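Local coordinates for beta subunit of photoactivated adenylyl cyclase (PDB 5M2A), which probably makes cyclic AMP from ATP when blue light is absorbed by the flavin of its BLUF sensor domain, at residues F50-N58 against I86-M96. Residues are numbered along the deposited sequence; the frame is centred on the assembly and turned at random.
With FMN (flavin mononucleotide), chain F.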
# COMPACT_ATOMS: atom_id res chain seq x y z
N PHE A 50 1.18 -11.10 -22.03
CA PHE A 50 0.90 -12.52 -22.19
C PHE A 50 -0.03 -12.97 -21.07
O PHE A 50 0.08 -12.52 -19.93
CB PHE A 50 2.18 -13.36 -22.13
CG PHE A 50 2.97 -13.40 -23.41
CD1 PHE A 50 2.35 -13.61 -24.62
CD2 PHE A 50 4.35 -13.26 -23.38
CE1 PHE A 50 3.08 -13.67 -25.79
CE2 PHE A 50 5.09 -13.31 -24.55
CZ PHE A 50 4.46 -13.52 -25.76
N PHE A 51 -0.96 -13.87 -21.41
CA PHE A 51 -1.79 -14.57 -20.44
C PHE A 51 -1.61 -16.05 -20.73
O PHE A 51 -1.76 -16.46 -21.88
CB PHE A 51 -3.28 -14.21 -20.57
CG PHE A 51 -3.57 -12.73 -20.60
CD1 PHE A 51 -3.19 -11.96 -21.69
CD2 PHE A 51 -4.26 -12.13 -19.57
CE1 PHE A 51 -3.47 -10.60 -21.72
CE2 PHE A 51 -4.53 -10.77 -19.61
CZ PHE A 51 -4.14 -10.01 -20.69
N GLN A 52 -1.29 -16.85 -19.72
CA GLN A 52 -1.19 -18.28 -20.00
C GLN A 52 -1.84 -19.10 -18.90
O GLN A 52 -1.70 -18.80 -17.71
CB GLN A 52 0.26 -18.73 -20.22
CG GLN A 52 0.34 -20.13 -20.89
CD GLN A 52 1.75 -20.52 -21.30
OE1 GLN A 52 2.73 -20.04 -20.73
NE2 GLN A 52 1.85 -21.40 -22.29
N ILE A 53 -2.53 -20.16 -19.32
CA ILE A 53 -3.09 -21.16 -18.43
C ILE A 53 -2.40 -22.47 -18.75
O ILE A 53 -2.34 -22.87 -19.91
CB ILE A 53 -4.62 -21.29 -18.61
CG1 ILE A 53 -5.30 -19.92 -18.46
CG2 ILE A 53 -5.19 -22.29 -17.61
CD1 ILE A 53 -6.80 -19.94 -18.76
N LEU A 54 -1.86 -23.13 -17.72
CA LEU A 54 -1.18 -24.41 -17.85
C LEU A 54 -1.85 -25.43 -16.94
O LEU A 54 -2.22 -25.10 -15.81
CB LEU A 54 0.31 -24.29 -17.48
CG LEU A 54 1.21 -23.38 -18.32
CD1 LEU A 54 2.59 -23.27 -17.69
CD2 LEU A 54 1.31 -23.88 -19.75
N GLU A 55 -2.02 -26.66 -17.42
CA GLU A 55 -2.60 -27.69 -16.58
C GLU A 55 -1.97 -29.04 -16.89
O GLU A 55 -1.54 -29.30 -18.02
CB GLU A 55 -4.13 -27.76 -16.72
CG GLU A 55 -4.62 -27.60 -18.14
CD GLU A 55 -6.13 -27.65 -18.25
OE1 GLU A 55 -6.64 -27.81 -19.38
OE2 GLU A 55 -6.81 -27.52 -17.21
N GLY A 56 -1.91 -29.89 -15.88
CA GLY A 56 -1.28 -31.19 -15.99
C GLY A 56 -0.84 -31.65 -14.61
O GLY A 56 -1.07 -30.98 -13.61
N GLU A 57 -0.20 -32.82 -14.59
CA GLU A 57 0.31 -33.35 -13.33
C GLU A 57 1.28 -32.35 -12.70
O GLU A 57 2.04 -31.67 -13.40
CB GLU A 57 0.96 -34.71 -13.53
CG GLU A 57 -0.02 -35.86 -13.39
CD GLU A 57 0.56 -37.19 -13.83
OE1 GLU A 57 1.65 -37.19 -14.44
OE2 GLU A 57 -0.08 -38.23 -13.58
N ASN A 58 1.24 -32.27 -11.37
CA ASN A 58 1.88 -31.16 -10.66
C ASN A 58 3.37 -31.07 -10.97
O ASN A 58 3.89 -29.97 -11.20
CB ASN A 58 1.66 -31.31 -9.16
CG ASN A 58 0.20 -31.55 -8.81
OD1 ASN A 58 -0.69 -31.20 -9.58
ND2 ASN A 58 -0.04 -32.14 -7.65
N ILE A 86 -7.05 -30.69 -9.26
CA ILE A 86 -8.15 -30.41 -10.17
C ILE A 86 -8.74 -31.72 -10.68
O ILE A 86 -8.04 -32.71 -10.91
CB ILE A 86 -7.70 -29.51 -11.34
CG1 ILE A 86 -6.64 -30.22 -12.18
CG2 ILE A 86 -7.18 -28.18 -10.82
CD1 ILE A 86 -6.53 -29.70 -13.60
N THR A 87 -10.06 -31.72 -10.86
CA THR A 87 -10.74 -32.92 -11.33
C THR A 87 -10.72 -33.02 -12.85
O THR A 87 -10.50 -34.11 -13.39
CB THR A 87 -12.19 -32.93 -10.82
OG1 THR A 87 -12.19 -32.83 -9.39
CG2 THR A 87 -12.89 -34.22 -11.23
N ASP A 88 -10.94 -31.91 -13.55
CA ASP A 88 -11.07 -31.92 -15.00
C ASP A 88 -10.14 -30.89 -15.62
O ASP A 88 -10.00 -29.77 -15.10
CB ASP A 88 -12.51 -31.62 -15.42
CG ASP A 88 -13.53 -32.44 -14.64
OD1 ASP A 88 -13.40 -33.68 -14.60
OD2 ASP A 88 -14.45 -31.83 -14.06
N ARG A 89 -9.50 -31.27 -16.71
CA ARG A 89 -8.76 -30.31 -17.52
C ARG A 89 -9.72 -29.29 -18.12
O ARG A 89 -10.84 -29.62 -18.52
CB ARG A 89 -8.01 -31.02 -18.65
CG ARG A 89 -6.79 -31.80 -18.19
CD ARG A 89 -6.14 -32.50 -19.37
NE ARG A 89 -5.04 -33.37 -18.94
CZ ARG A 89 -3.77 -32.99 -18.88
NH1 ARG A 89 -3.43 -31.75 -19.21
NH2 ARG A 89 -2.85 -33.85 -18.48
N MET A 90 -9.27 -28.04 -18.17
CA MET A 90 -10.07 -26.99 -18.79
C MET A 90 -9.99 -27.03 -20.31
O MET A 90 -10.97 -26.69 -20.99
CB MET A 90 -9.60 -25.63 -18.27
CG MET A 90 -10.69 -24.59 -18.19
SD MET A 90 -10.10 -23.07 -17.41
CE MET A 90 -11.68 -22.27 -17.10
N PHE A 91 -8.85 -27.44 -20.86
CA PHE A 91 -8.61 -27.44 -22.30
C PHE A 91 -8.02 -28.78 -22.72
O PHE A 91 -6.89 -28.85 -23.21
CB PHE A 91 -7.71 -26.27 -22.69
CG PHE A 91 -8.16 -24.97 -22.12
CD1 PHE A 91 -9.23 -24.29 -22.67
CD2 PHE A 91 -7.53 -24.43 -21.01
CE1 PHE A 91 -9.65 -23.09 -22.14
CE2 PHE A 91 -7.96 -23.23 -20.47
CZ PHE A 91 -9.02 -22.56 -21.04
N PRO A 92 -8.78 -29.86 -22.56
CA PRO A 92 -8.20 -31.20 -22.76
C PRO A 92 -7.68 -31.46 -24.16
O PRO A 92 -6.87 -32.37 -24.34
CB PRO A 92 -9.38 -32.13 -22.42
CG PRO A 92 -10.59 -31.32 -22.73
CD PRO A 92 -10.23 -29.90 -22.34
N ASN A 93 -8.12 -30.69 -25.16
CA ASN A 93 -7.77 -30.95 -26.54
C ASN A 93 -6.66 -30.05 -27.06
O ASN A 93 -6.28 -30.17 -28.23
CB ASN A 93 -9.00 -30.81 -27.44
CG ASN A 93 -10.15 -31.70 -27.00
OD1 ASN A 93 -9.97 -32.90 -26.77
ND2 ASN A 93 -11.33 -31.12 -26.87
N TRP A 94 -6.14 -29.14 -26.24
CA TRP A 94 -5.15 -28.16 -26.67
C TRP A 94 -3.87 -28.36 -25.87
O TRP A 94 -3.80 -27.95 -24.71
CB TRP A 94 -5.67 -26.74 -26.50
CG TRP A 94 -6.90 -26.41 -27.29
CD1 TRP A 94 -7.36 -27.04 -28.40
CD2 TRP A 94 -7.82 -25.35 -27.01
NE1 TRP A 94 -8.52 -26.45 -28.84
CE2 TRP A 94 -8.83 -25.40 -28.00
CE3 TRP A 94 -7.90 -24.37 -26.02
CZ2 TRP A 94 -9.90 -24.51 -28.03
CZ3 TRP A 94 -8.97 -23.48 -26.05
CH2 TRP A 94 -9.95 -23.55 -27.05
N ALA A 95 -2.85 -28.97 -26.48
CA ALA A 95 -1.54 -29.01 -25.85
C ALA A 95 -1.07 -27.60 -25.50
O ALA A 95 -0.60 -27.33 -24.39
CB ALA A 95 -0.54 -29.70 -26.78
N MET A 96 -1.20 -26.68 -26.46
CA MET A 96 -1.04 -25.25 -26.19
C MET A 96 -1.68 -24.45 -27.32
O MET A 96 -1.11 -24.34 -28.41
CB MET A 96 0.43 -24.87 -26.03
CG MET A 96 0.64 -23.39 -25.69
SD MET A 96 -0.50 -22.76 -24.44
CE MET A 96 -0.19 -23.87 -23.06
N1 FMN F . 7.47 -24.01 -23.39
C2 FMN F . 6.75 -25.18 -23.25
O2 FMN F . 7.30 -26.26 -23.37
N3 FMN F . 5.40 -25.14 -22.96
C4 FMN F . 4.77 -23.92 -22.81
O4 FMN F . 3.57 -23.87 -22.55
C4A FMN F . 5.49 -22.74 -22.95
N5 FMN F . 4.84 -21.54 -22.80
C5A FMN F . 5.54 -20.37 -22.94
C6 FMN F . 4.87 -19.17 -22.79
C7 FMN F . 5.57 -17.97 -22.93
C7M FMN F . 4.82 -16.68 -22.76
C8 FMN F . 6.93 -17.99 -23.22
C8M FMN F . 7.69 -16.71 -23.37
C9 FMN F . 7.60 -19.20 -23.37
C9A FMN F . 6.90 -20.40 -23.23
N10 FMN F . 7.56 -21.60 -23.38
C10 FMN F . 6.85 -22.78 -23.24
C1' FMN F . 9.02 -21.60 -23.72
C2' FMN F . 9.92 -22.15 -22.62
O2' FMN F . 10.29 -21.10 -21.75
C3' FMN F . 11.17 -22.74 -23.26
O3' FMN F . 11.69 -21.81 -24.18
C4' FMN F . 10.84 -24.04 -23.98
O4' FMN F . 10.29 -24.96 -23.07
C5' FMN F . 12.08 -24.65 -24.62
O5' FMN F . 13.02 -24.93 -23.61
P FMN F . 14.33 -25.81 -23.93
O1P FMN F . 13.93 -27.26 -23.92
O2P FMN F . 14.87 -25.43 -25.29
O3P FMN F . 15.37 -25.54 -22.86
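The carboxylate of E55 lies against the backbone of M90 and F91: OE1 accepts the backbone N-H of F91 and OE2 that of M90. F91 N reaches OE1 of E55 at 2.7 Å, and M90 N donates to E55 OE2 at 2.7 Å, nearly straight (N-H...O 175°); each oxygen uses its syn lone pair, so the two bonds fix the rotation of the group. CG of E55 is wedged between its backbone N and carbonyl carbon (chi1 41°), and from there the extended chain carries the carboxylate across to the loop. R7 adds a salt bridge to OE2 and T40 a hydrogen bond to OE1. With an alanine here, the amides of M90 and F91 would probably lose their acceptors and R7 its charged mate, letting the loop drift from the strand. R89 gives a weak bond, NH1 to E55 O at 3.3 Å; its NH2 is hydrogen-bonded to the backbone O of N38, its strongest partner, and NH1 also to T40 OG1. Beside this grip, CD1 of I53 meets the edge of the F91 ring at CE2, 3.9 Å away, the side chains crossing at about a right angle.

Nearer the flavin, CE of M96 sits 3.6 Å from CD2 of L54, brought there by a chain bent at chi2 and chi3. Q52 NE2 donates to FMN N5 at 3.0 Å, with weaker bonds to FMN O4 and M96 SD, so its two hydrogens must be shared, while Q52 OE1 is hydrogen-bonded to Y10. E55 thus ties the loop to one end of strand 49-55; farther along, Y10, Q52 and M96 form the Tyr-Gln-Met arrangement beside the flavin that is characteristic of BLUF domains.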